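Local coordinates for pvivax hypothetical protein (Plasmodium vivax, PDB 2B30) that probably acts as a magnesium-dependent phosphatase, a Cof-like member of the haloacid dehalogenase superfamily that can bind calcium and whose substrate is unknown, at residues I32-T37 and V73-A78; E82-K85 and F89-M92; T68-V73 and K158-N163; T37-V40 and I44-P47; I101-I106 and R140-Y145. One frame throughout, in Å; residues are numbered along the deposited sequence.

Interaction 1: residues I32-T37 and V73-A78. With CA (calcium ion), chain E.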
# COMPACT_ATOMS: atom_id res chain seq x y z
N ILE A 32 -3.71 -16.83 -2.61
CA ILE A 32 -4.94 -17.16 -3.30
C ILE A 32 -6.10 -16.47 -2.63
O ILE A 32 -6.32 -16.65 -1.43
CB ILE A 32 -5.19 -18.67 -3.24
CG1 ILE A 32 -3.93 -19.42 -3.70
CG2 ILE A 32 -6.42 -19.05 -4.07
CD1 ILE A 32 -4.08 -20.95 -3.66
N ASP A 33 -6.85 -15.68 -3.38
CA ASP A 33 -8.09 -15.09 -2.86
C ASP A 33 -9.14 -16.18 -2.68
O ASP A 33 -9.10 -17.19 -3.37
CB ASP A 33 -8.61 -14.01 -3.81
CG ASP A 33 -9.91 -13.39 -3.35
OD1 ASP A 33 -10.07 -13.06 -2.15
OD2 ASP A 33 -10.80 -13.23 -4.21
N PHE A 34 -10.05 -15.99 -1.73
CA PHE A 34 -11.08 -16.99 -1.47
C PHE A 34 -12.33 -16.78 -2.35
O PHE A 34 -12.44 -17.41 -3.40
CB PHE A 34 -11.42 -17.09 0.02
CG PHE A 34 -12.03 -18.41 0.42
CD1 PHE A 34 -11.26 -19.57 0.41
CD2 PHE A 34 -13.37 -18.50 0.80
CE1 PHE A 34 -11.80 -20.81 0.76
CE2 PHE A 34 -13.93 -19.73 1.17
CZ PHE A 34 -13.15 -20.88 1.15
N ASP A 35 -13.24 -15.89 -1.96
CA ASP A 35 -14.50 -15.76 -2.71
C ASP A 35 -14.25 -15.10 -4.03
O ASP A 35 -13.48 -14.14 -4.12
CB ASP A 35 -15.52 -14.91 -1.95
CG ASP A 35 -15.90 -15.51 -0.65
OD1 ASP A 35 -15.04 -15.52 0.26
OD2 ASP A 35 -17.05 -15.99 -0.53
N GLY A 36 -14.91 -15.62 -5.06
CA GLY A 36 -14.75 -15.11 -6.41
C GLY A 36 -13.53 -15.67 -7.12
O GLY A 36 -13.39 -15.51 -8.33
N THR A 37 -12.65 -16.34 -6.37
CA THR A 37 -11.44 -16.92 -6.92
C THR A 37 -11.44 -18.42 -6.65
O THR A 37 -11.65 -19.20 -7.56
CB THR A 37 -10.16 -16.23 -6.34
OG1 THR A 37 -10.20 -14.82 -6.62
CG2 THR A 37 -8.90 -16.82 -6.94
N VAL A 73 -11.46 -19.35 10.63
CA VAL A 73 -12.52 -20.34 10.88
C VAL A 73 -13.64 -20.23 9.83
O VAL A 73 -14.27 -21.21 9.50
CB VAL A 73 -13.14 -20.21 12.31
CG1 VAL A 73 -12.11 -20.49 13.37
CG2 VAL A 73 -13.78 -18.85 12.53
N GLY A 74 -13.87 -19.02 9.33
CA GLY A 74 -14.83 -18.83 8.26
C GLY A 74 -14.42 -19.61 7.03
O GLY A 74 -15.24 -20.25 6.38
N ILE A 75 -13.12 -19.57 6.73
CA ILE A 75 -12.56 -20.28 5.59
C ILE A 75 -12.49 -21.79 5.82
O ILE A 75 -12.72 -22.56 4.88
CB ILE A 75 -11.18 -19.68 5.20
CG1 ILE A 75 -11.37 -18.84 3.95
CG2 ILE A 75 -10.13 -20.75 4.94
CD1 ILE A 75 -10.15 -18.12 3.55
N LEU A 76 -12.18 -22.19 7.05
CA LEU A 76 -12.15 -23.61 7.42
C LEU A 76 -13.54 -24.25 7.41
O LEU A 76 -13.67 -25.43 7.13
CB LEU A 76 -11.52 -23.80 8.80
CG LEU A 76 -10.07 -23.38 9.03
CD1 LEU A 76 -9.58 -24.06 10.29
CD2 LEU A 76 -9.16 -23.71 7.86
N SER A 77 -14.57 -23.47 7.73
CA SER A 77 -15.95 -23.97 7.64
C SER A 77 -16.31 -24.25 6.18
O SER A 77 -16.71 -25.36 5.83
CB SER A 77 -16.92 -22.95 8.22
OG SER A 77 -16.60 -22.68 9.57
N ALA A 78 -16.15 -23.23 5.35
CA ALA A 78 -16.48 -23.31 3.94
C ALA A 78 -15.72 -24.44 3.28
O ALA A 78 -16.25 -25.08 2.37
CB ALA A 78 -16.17 -22.00 3.26
CA CA E . -12.53 -12.20 -3.27
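Phe34 and Ile75 mark where the two backbones come nearest, with Phe34 CA 7.9 Å from Ile75 CA. Residues 32-37 leave the end of strand 29-33 and coil into a loosely bonded helical turn, whereas 73-78 is regular helix. Asp33 to Thr37 spell DxDGT, the first signature motif of the haloacid dehalogenase fold, so the helix packs against the turn that carries two of the metal-binding residues, Asp33 and Asp35; Asp248 is the third. With backbone bonds confined to each segment, side chains alone make the join. Phe34 has CG anti to the backbone N (chi1 -157°), which sends its ring toward the helix and away from the ion. Ile75 lies over one face of that ring: its CG1 sits 3.5 Å from the ring centroid, only 7° off the normal, a CH-pi contact. CD1 of the same isoleucine moves on toward the CG/CD1 side of the ring, 3.6 Å from Phe34 CD1, and the two side chains run past each other in opposite directions. Ala78 comes instead to the rim, near the ring plane, its CB 3.8 Å from Phe34 CE2. Phe79 meets the same ring edge-to-face, and Ile66 of strand 63-67 closes in as well, placing Phe34 in the buried core beneath the site. On the other side of the turn, Thr37 OG1 donates to the anti lone pair of Asp33 OD2 (2.9 Å). That oxygen also binds the calcium ion at 2.2 Å, while the backbone carbonyl Asp35 O coordinates it at 2.3 Å.

Interaction 2: residues E82-K85 and F89-M92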
# COMPACT_ATOMS: atom_id res chain seq x y z
N GLU A 82 -13.10 -32.50 5.64
CA GLU A 82 -12.60 -33.53 4.73
C GLU A 82 -11.58 -32.98 3.73
O GLU A 82 -10.53 -33.58 3.51
CB GLU A 82 -13.75 -34.24 3.99
CG GLU A 82 -13.27 -35.40 3.10
CD GLU A 82 -14.38 -36.31 2.63
OE1 GLU A 82 -15.42 -35.79 2.15
OE2 GLU A 82 -14.22 -37.55 2.72
N ASN A 83 -11.91 -31.84 3.12
CA ASN A 83 -10.98 -31.15 2.21
C ASN A 83 -9.67 -30.74 2.88
O ASN A 83 -8.60 -30.83 2.26
CB ASN A 83 -11.65 -29.91 1.61
CG ASN A 83 -12.57 -30.24 0.46
OD1 ASN A 83 -12.59 -31.37 -0.03
ND2 ASN A 83 -13.31 -29.25 0.01
N LEU A 84 -9.76 -30.29 4.13
CA LEU A 84 -8.57 -29.89 4.88
C LEU A 84 -7.63 -31.08 5.07
O LEU A 84 -6.41 -30.94 4.96
CB LEU A 84 -8.96 -29.31 6.25
CG LEU A 84 -9.90 -28.08 6.30
CD1 LEU A 84 -9.98 -27.54 7.71
CD2 LEU A 84 -9.48 -26.96 5.35
N LYS A 85 -8.21 -32.26 5.34
CA LYS A 85 -7.43 -33.49 5.45
C LYS A 85 -6.83 -33.84 4.10
O LYS A 85 -5.64 -34.13 3.99
CB LYS A 85 -8.32 -34.65 5.93
CG LYS A 85 -8.63 -34.66 7.42
CD LYS A 85 -7.52 -35.33 8.22
CE LYS A 85 -7.98 -35.81 9.59
NZ LYS A 85 -6.87 -36.53 10.29
N PHE A 89 -4.02 -28.94 4.67
CA PHE A 89 -3.98 -27.49 4.82
C PHE A 89 -5.07 -27.04 5.79
O PHE A 89 -6.21 -27.51 5.70
CB PHE A 89 -4.19 -26.83 3.47
CG PHE A 89 -4.02 -25.34 3.50
CD1 PHE A 89 -2.76 -24.79 3.65
CD2 PHE A 89 -5.12 -24.50 3.39
CE1 PHE A 89 -2.58 -23.41 3.69
CE2 PHE A 89 -4.96 -23.12 3.42
CZ PHE A 89 -3.69 -22.58 3.57
N TYR A 90 -4.72 -26.15 6.73
CA TYR A 90 -5.60 -25.75 7.82
C TYR A 90 -5.52 -24.24 8.03
O TYR A 90 -5.61 -23.74 9.16
CB TYR A 90 -5.25 -26.53 9.10
CG TYR A 90 -5.22 -28.04 8.89
CD1 TYR A 90 -6.36 -28.83 9.12
CD2 TYR A 90 -4.08 -28.67 8.40
CE1 TYR A 90 -6.33 -30.20 8.88
CE2 TYR A 90 -4.05 -30.04 8.16
CZ TYR A 90 -5.17 -30.80 8.40
OH TYR A 90 -5.12 -32.14 8.16
N GLY A 91 -5.34 -23.51 6.93
CA GLY A 91 -5.37 -22.05 6.94
C GLY A 91 -4.14 -21.39 7.51
O GLY A 91 -4.17 -20.21 7.85
N MET A 92 -3.04 -22.12 7.59
CA MET A 92 -1.80 -21.58 8.13
C MET A 92 -0.64 -21.89 7.19
O MET A 92 -0.35 -23.04 6.92
CB MET A 92 -1.53 -22.18 9.48
CG MET A 92 -2.65 -22.00 10.46
SD MET A 92 -2.19 -22.79 11.98
CE MET A 92 -2.30 -24.53 11.54
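Leu84 and Tyr90 both carry CG anti to their carbonyl carbon (chi1 -58° and -53°), and these torsions bring the leucine CB and the tyrosine ring together where helix 81-87 gives way to the loop before strand 94-96. CE1 of Tyr90 lies 3.8 Å from Leu84 CB, with CD1 almost as near. The ring crosses Leu84 at a slant, and its hydroxyl comes to the next residue, Tyr90 OH being 3.8 Å from Lys85 CA. Leu84 also packs against the loop backbone, its CD2 3.3 Å from Phe89 O. One hydrogen bond joins the segments: Phe89 N donates to Leu84 O at 3.1 Å and 158°, five residues back, a reach that suits a chain turning off the end of a helix. Phe89 sends its ring the other way, to Val64 and Ile66 of strand 63-67 and Ile58 of helix 48-60, with Gly91 N above one face toward the rim. Leu84 meets Leu76 and Phe79 of helix 72-79. The backbone bond thus gives a late helical carbonyl a partner where the chain leaves the helix, and the tyrosine, packed on the same turn, helps hold the departing loop against it.

Interaction 3: residues T68-V73 and K158-N163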
# COMPACT_ATOMS: atom_id res chain seq x y z
N THR A 68 -7.82 -13.10 2.35
CA THR A 68 -9.25 -12.85 2.24
C THR A 68 -9.78 -11.90 3.29
O THR A 68 -9.13 -11.66 4.31
CB THR A 68 -10.04 -14.16 2.35
OG1 THR A 68 -11.43 -13.92 2.06
CG2 THR A 68 -9.88 -14.77 3.75
N GLY A 69 -10.99 -11.40 3.03
CA GLY A 69 -11.75 -10.63 4.01
C GLY A 69 -12.36 -11.48 5.11
O GLY A 69 -12.75 -10.96 6.14
N ARG A 70 -12.45 -12.78 4.89
CA ARG A 70 -13.02 -13.68 5.88
C ARG A 70 -12.05 -13.98 7.01
O ARG A 70 -10.87 -13.64 6.94
CB ARG A 70 -13.49 -14.97 5.21
CG ARG A 70 -14.74 -14.74 4.38
CD ARG A 70 -14.96 -15.77 3.29
NE ARG A 70 -15.63 -16.96 3.80
CZ ARG A 70 -16.49 -17.72 3.12
NH1 ARG A 70 -16.81 -17.48 1.86
NH2 ARG A 70 -17.03 -18.77 3.72
N SER A 71 -12.57 -14.60 8.06
CA SER A 71 -11.76 -15.04 9.19
C SER A 71 -11.21 -16.41 8.84
O SER A 71 -11.66 -17.01 7.86
CB SER A 71 -12.63 -15.13 10.44
OG SER A 71 -13.60 -16.16 10.30
N LYS A 72 -10.26 -16.92 9.63
CA LYS A 72 -9.69 -18.26 9.39
C LYS A 72 -10.77 -19.33 9.49
O LYS A 72 -10.98 -20.08 8.55
CB LYS A 72 -8.55 -18.60 10.37
CG LYS A 72 -7.93 -20.00 10.16
CD LYS A 72 -6.57 -20.18 10.88
CE LYS A 72 -6.71 -20.33 12.39
NZ LYS A 72 -7.68 -21.40 12.78
N VAL A 73 -11.46 -19.35 10.63
CA VAL A 73 -12.52 -20.34 10.88
C VAL A 73 -13.64 -20.23 9.83
O VAL A 73 -14.27 -21.21 9.50
CB VAL A 73 -13.14 -20.21 12.31
CG1 VAL A 73 -12.11 -20.49 13.37
CG2 VAL A 73 -13.78 -18.85 12.53
N LYS A 158 -25.82 -19.57 5.38
CA LYS A 158 -26.50 -19.91 4.13
C LYS A 158 -25.76 -19.39 2.90
O LYS A 158 -25.47 -20.16 1.99
CB LYS A 158 -27.95 -19.39 4.14
N MET A 159 -25.42 -18.10 2.87
CA MET A 159 -24.76 -17.50 1.69
C MET A 159 -23.31 -17.97 1.45
O MET A 159 -22.89 -18.10 0.30
CB MET A 159 -24.75 -15.97 1.76
CG MET A 159 -26.06 -15.28 1.35
SD MET A 159 -25.97 -14.55 -0.30
CE MET A 159 -24.99 -13.07 -0.04
N TYR A 160 -22.56 -18.21 2.53
CA TYR A 160 -21.11 -18.44 2.41
C TYR A 160 -20.59 -19.70 3.10
O TYR A 160 -19.39 -19.86 3.23
CB TYR A 160 -20.35 -17.20 2.90
CG TYR A 160 -20.67 -15.94 2.11
CD1 TYR A 160 -20.02 -15.66 0.90
CD2 TYR A 160 -21.63 -15.03 2.56
CE1 TYR A 160 -20.32 -14.50 0.16
CE2 TYR A 160 -21.93 -13.87 1.83
CZ TYR A 160 -21.28 -13.62 0.63
OH TYR A 160 -21.60 -12.48 -0.09
N SER A 161 -21.49 -20.60 3.50
CA SER A 161 -21.10 -21.90 4.08
C SER A 161 -20.19 -21.78 5.32
O SER A 161 -19.32 -22.63 5.53
CB SER A 161 -20.40 -22.78 3.03
OG SER A 161 -21.08 -22.73 1.79
N GLU A 162 -20.40 -20.73 6.10
CA GLU A 162 -19.70 -20.53 7.36
C GLU A 162 -20.56 -21.09 8.49
O GLU A 162 -21.65 -21.63 8.24
CB GLU A 162 -19.45 -19.04 7.61
CG GLU A 162 -18.33 -18.46 6.77
CD GLU A 162 -17.75 -17.17 7.35
OE1 GLU A 162 -18.05 -16.84 8.52
OE2 GLU A 162 -16.98 -16.50 6.64
N ASN A 163 -20.06 -20.96 9.72
CA ASN A 163 -20.87 -21.23 10.91
C ASN A 163 -21.77 -20.05 11.15
O ASN A 163 -21.44 -18.94 10.75
CB ASN A 163 -19.98 -21.49 12.13
CG ASN A 163 -19.31 -22.86 12.09
OD1 ASN A 163 -19.46 -23.68 13.00
ND2 ASN A 163 -18.59 -23.13 11.01
O HOH W 1 -15.43 -14.66 7.90
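Arg70 reaches from the core domain of this haloacid dehalogenase fold to Tyr160 and Glu162, in the chain about and just past the end of helix 155-160 in the cap inserted between core elements. The side chain begins with CB directed at the cap segment. Arg70 CG passes 3.6 Å from Glu162 OE2, and CD runs on beside the same oxygen. A bend at chi3 (84°) then swings the guanidinium toward the Tyr160 backbone. Arg70 NE forms a salt bridge with Glu162 OE2 at 3.2 Å, but as a hydrogen bond it is weak, the N-H pointing well aside at 121°, and the guanidinium and carboxylate planes are turned 39° apart. Arg70 NH2 donates to the backbone carbonyl Tyr160 O at 2.6 Å, the oxygen lying somewhat out of the guanidinium plane. Tyr160 CB lies over one guanidinium face, 3.7 Å from Arg70 NH1, while the aromatic ring stands almost perpendicular to the group. NH1 itself turns back to the core and forms a salt bridge with Asp35 OD2, beside the metal site. Phe39 adds a cation-pi contact. One arginine thus spans the DxDGT turn and the cap, with partners fixing the rotation of its planar end. Just after it, Ser71 caps helix 72-79 through Gly74 N. Glu162 is tied to the core a second time by a water that accepts from Ser71 N at 2.9 Å and donates to Glu162 OE2 at 2.7 Å.

Interaction 4: residues T37-V40 and I44-P47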
# COMPACT_ATOMS: atom_id res chain seq x y z
N THR A 37 -12.65 -16.34 -6.37
CA THR A 37 -11.44 -16.92 -6.92
C THR A 37 -11.44 -18.42 -6.65
O THR A 37 -11.65 -19.20 -7.56
CB THR A 37 -10.16 -16.23 -6.34
OG1 THR A 37 -10.20 -14.82 -6.62
CG2 THR A 37 -8.90 -16.82 -6.94
N LEU A 38 -11.25 -18.80 -5.39
CA LEU A 38 -11.20 -20.21 -4.99
C LEU A 38 -12.61 -20.75 -4.64
O LEU A 38 -12.97 -21.86 -5.02
CB LEU A 38 -10.26 -20.36 -3.79
CG LEU A 38 -9.78 -21.75 -3.39
CD1 LEU A 38 -8.83 -22.31 -4.44
CD2 LEU A 38 -9.08 -21.70 -2.03
N PHE A 39 -13.40 -19.95 -3.92
CA PHE A 39 -14.74 -20.33 -3.49
C PHE A 39 -15.78 -19.68 -4.39
O PHE A 39 -15.77 -18.45 -4.53
CB PHE A 39 -14.95 -19.87 -2.05
CG PHE A 39 -16.29 -20.22 -1.48
CD1 PHE A 39 -16.43 -21.30 -0.62
CD2 PHE A 39 -17.41 -19.44 -1.77
CE1 PHE A 39 -17.67 -21.62 -0.08
CE2 PHE A 39 -18.64 -19.75 -1.23
CZ PHE A 39 -18.77 -20.84 -0.38
N VAL A 40 -16.69 -20.49 -4.95
CA VAL A 40 -17.62 -20.03 -5.99
C VAL A 40 -18.96 -19.51 -5.42
O VAL A 40 -19.29 -18.34 -5.59
CB VAL A 40 -17.88 -21.14 -7.04
CG1 VAL A 40 -18.76 -20.64 -8.17
CG2 VAL A 40 -16.56 -21.68 -7.59
N ILE A 44 -21.62 -24.96 -4.94
CA ILE A 44 -20.34 -25.43 -5.47
C ILE A 44 -19.23 -25.37 -4.40
O ILE A 44 -18.36 -26.23 -4.36
CB ILE A 44 -19.92 -24.62 -6.75
CG1 ILE A 44 -20.86 -24.97 -7.92
CG2 ILE A 44 -18.47 -24.89 -7.14
CD1 ILE A 44 -20.91 -23.93 -9.05
N LYS A 45 -19.29 -24.36 -3.54
CA LYS A 45 -18.25 -24.09 -2.56
C LYS A 45 -16.87 -23.98 -3.25
O LYS A 45 -16.68 -23.10 -4.11
CB LYS A 45 -18.29 -25.14 -1.44
CG LYS A 45 -19.64 -25.14 -0.71
CD LYS A 45 -19.66 -26.02 0.53
CE LYS A 45 -21.06 -26.01 1.17
NZ LYS A 45 -21.11 -26.67 2.51
N VAL A 46 -15.93 -24.85 -2.89
CA VAL A 46 -14.63 -24.89 -3.54
C VAL A 46 -14.55 -26.16 -4.39
O VAL A 46 -14.54 -27.27 -3.84
CB VAL A 46 -13.47 -24.90 -2.53
CG1 VAL A 46 -12.13 -24.78 -3.26
CG2 VAL A 46 -13.63 -23.77 -1.54
N PRO A 47 -14.50 -26.00 -5.73
CA PRO A 47 -14.34 -27.08 -6.70
C PRO A 47 -13.27 -28.07 -6.32
O PRO A 47 -12.22 -27.67 -5.85
CB PRO A 47 -13.89 -26.35 -7.96
CG PRO A 47 -14.54 -25.01 -7.85
CD PRO A 47 -14.63 -24.69 -6.40
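Two elements of haloacid dehalogenase folds are probably represented here: the loosely wound helical turn 34-38 fits the squiggle, and the chain from Phe39 to Val46, which doubles back on itself, fits the flap. The two arms are closest at Phe39 and Val46, and are pinned by a single, nearly straight hydrogen bond from Val40 N to Lys45 O (2.7 Å, 176°). The same carbonyl oxygen accepts a CA-H...O contact from Phe39 CA at 3.4 Å, so the bond and this weaker contact converge on one carbonyl of the returning arm. The Phe39 ring, its CG anti to the backbone N (chi1 -180°), runs alongside Lys45 and points the same way. Lys45 CA lies over a ring face, 4.0 Å from the centroid of Phe39 in a CH-pi contact, and Lys45 CB approaches the rim at CE1. Val46 crosses the phenylalanine at about a right angle with its CG2, and its other branch, Val46 CG1, turns to Leu38 CG at 3.8 Å. Farther out, Val40 CG2 meets Ile44 CG2 and Pro47 CD, each at 3.8 Å, both from the same side. Beyond the loop, Leu38 and Val46 rest on Phe79 of helix 72-79 and on Ile54 and Ile51, respectively, of helix 48-60, which starts right after Pro47. Leu38 also touches Val289 of helix 288-297, and Phe39 packs on Ala78, so the loop base is wedged among three helices.

Interaction 5: residues I101-I106 and R140-Y145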
# COMPACT_ATOMS: atom_id res chain seq x y z
N ILE A 101 -5.55 -9.61 10.42
CA ILE A 101 -5.14 -10.81 11.16
C ILE A 101 -4.26 -11.68 10.28
O ILE A 101 -4.64 -12.04 9.17
CB ILE A 101 -6.35 -11.63 11.68
CG1 ILE A 101 -7.15 -10.81 12.68
CG2 ILE A 101 -5.88 -12.93 12.37
CD1 ILE A 101 -8.45 -11.46 13.11
N VAL A 102 -3.09 -12.05 10.80
CA VAL A 102 -2.11 -12.84 10.03
C VAL A 102 -1.52 -13.96 10.88
O VAL A 102 -1.07 -13.72 12.00
CB VAL A 102 -0.95 -11.95 9.53
CG1 VAL A 102 0.02 -12.77 8.70
CG2 VAL A 102 -1.48 -10.78 8.74
N TYR A 103 -1.54 -15.18 10.35
CA TYR A 103 -0.96 -16.34 11.03
C TYR A 103 0.22 -16.89 10.24
O TYR A 103 0.16 -16.98 9.01
CB TYR A 103 -1.99 -17.45 11.18
CG TYR A 103 -3.16 -17.06 12.05
CD1 TYR A 103 -3.00 -16.84 13.41
CD2 TYR A 103 -4.43 -16.93 11.51
CE1 TYR A 103 -4.08 -16.48 14.20
CE2 TYR A 103 -5.51 -16.58 12.30
CZ TYR A 103 -5.33 -16.36 13.64
OH TYR A 103 -6.40 -16.01 14.40
N ASP A 104 1.29 -17.26 10.94
CA ASP A 104 2.40 -17.95 10.27
C ASP A 104 2.04 -19.43 10.12
O ASP A 104 0.98 -19.86 10.58
CB ASP A 104 3.77 -17.71 10.96
CG ASP A 104 3.93 -18.43 12.31
OD1 ASP A 104 3.02 -19.10 12.84
OD2 ASP A 104 5.03 -18.29 12.86
N GLN A 105 2.91 -20.18 9.46
CA GLN A 105 2.65 -21.59 9.15
C GLN A 105 2.32 -22.43 10.41
O GLN A 105 1.54 -23.38 10.35
CB GLN A 105 3.85 -22.17 8.42
CG GLN A 105 3.69 -23.57 7.90
CD GLN A 105 4.70 -23.84 6.83
OE1 GLN A 105 5.89 -23.56 6.99
NE2 GLN A 105 4.23 -24.36 5.70
N ILE A 106 2.92 -22.05 11.53
CA ILE A 106 2.76 -22.77 12.80
C ILE A 106 1.53 -22.29 13.61
O ILE A 106 1.13 -22.96 14.56
CB ILE A 106 4.06 -22.61 13.65
CG1 ILE A 106 5.27 -23.14 12.87
CG2 ILE A 106 3.95 -23.34 14.94
CD1 ILE A 106 5.10 -24.55 12.31
N ARG A 140 -14.68 -10.15 15.67
CA ARG A 140 -13.49 -10.06 16.52
C ARG A 140 -12.79 -11.41 16.54
O ARG A 140 -13.36 -12.40 17.01
CB ARG A 140 -13.84 -9.64 17.95
CG ARG A 140 -12.63 -9.45 18.86
CD ARG A 140 -11.87 -8.14 18.57
NE ARG A 140 -10.68 -8.00 19.42
CZ ARG A 140 -9.54 -8.67 19.24
NH1 ARG A 140 -9.39 -9.51 18.24
NH2 ARG A 140 -8.53 -8.48 20.08
N GLY A 141 -11.56 -11.44 16.03
CA GLY A 141 -10.77 -12.66 15.96
C GLY A 141 -11.40 -13.71 15.07
O GLY A 141 -11.62 -13.47 13.87
N GLU A 142 -11.71 -14.86 15.65
CA GLU A 142 -12.36 -15.96 14.94
C GLU A 142 -13.86 -16.04 15.21
O GLU A 142 -14.51 -17.02 14.87
CB GLU A 142 -11.70 -17.29 15.33
CG GLU A 142 -10.20 -17.36 15.07
CD GLU A 142 -9.83 -17.18 13.59
OE1 GLU A 142 -10.71 -17.28 12.71
OE2 GLU A 142 -8.63 -16.94 13.32
N SER A 143 -14.41 -15.00 15.85
CA SER A 143 -15.84 -14.94 16.15
C SER A 143 -16.51 -13.78 15.41
O SER A 143 -15.86 -12.77 15.11
CB SER A 143 -16.07 -14.73 17.64
OG SER A 143 -15.44 -15.73 18.41
N ASN A 144 -17.80 -13.94 15.15
CA ASN A 144 -18.62 -12.85 14.66
C ASN A 144 -20.01 -12.84 15.32
O ASN A 144 -20.50 -13.87 15.76
CB ASN A 144 -18.70 -12.86 13.13
CG ASN A 144 -19.45 -14.05 12.58
OD1 ASN A 144 -20.67 -14.15 12.73
ND2 ASN A 144 -18.74 -14.95 11.91
N TYR A 145 -20.60 -11.66 15.41
CA TYR A 145 -21.80 -11.48 16.21
C TYR A 145 -22.82 -10.63 15.49
O TYR A 145 -22.46 -9.72 14.75
CB TYR A 145 -21.45 -10.82 17.55
CG TYR A 145 -20.20 -11.37 18.20
CD1 TYR A 145 -20.27 -12.41 19.11
CD2 TYR A 145 -18.94 -10.85 17.89
CE1 TYR A 145 -19.14 -12.92 19.70
CE2 TYR A 145 -17.80 -11.37 18.47
CZ TYR A 145 -17.91 -12.40 19.38
OH TYR A 145 -16.80 -12.93 19.98
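Tyr103 and Glu142 approach from opposite directions, and the phenol donates its hydrogen to the carboxylate, Tyr103 OH to Glu142 OE2 at 2.6 Å. The acceptor lies at the ring edge, near its plane, and uses the anti lone pair; ring and carboxylate planes differ by 26°. Beside this bond, Ile101 CD1 rests 3.8 Å from Gly141 O. Both core residues stand on strand 101-103 of the main sheet and direct their side chains at the same turn of the cap. That turn is a type II' bend from Arg140 to Ser143, closed by Arg140 N to Ser143 O (2.9 Å) and Ser143 N to Arg140 O (3.0 Å), and Gly141 takes the positive phi of its second position. It links strands 136-140 and 143-147 as a tight hairpin. Outside it, Asn180 OD1 accepts from Gly141 N, and Arg140 forms a salt bridge with Asp112. A bend at chi2 (-61°) folds Glu142 so that its other oxygen, OE1, accepts from Val73 N in the first turn of helix 72-79. With a phenol on one oxygen and a helix-start N-H on the other, the carboxylate is probably stabilised as an anion and bridges the cap hairpin to a core strand and a core helix.

How the interactions relate
Interaction 1 is the buried one, an aromatic and aliphatic cluster under the metal site, and interaction 4 extends it along the chain: they share Thr37, and Ala78 touches both Phe34 and Phe39. Interaction 2 is local, at the end of the helix that follows 72-79; Leu76 of interaction 1 packs on its Leu84 and Tyr90. Interactions 3 and 5 instead join core to cap, the first at the surface, the second partly buried, and use charged side chains: a salt bridge and a carbonyl bond in 3, a phenol-carboxylate bond in 5. Helix 72-79 connects them, since its start lies in interaction 3, its body in interaction 1, and its Val73 N meets Glu142 of interaction 5.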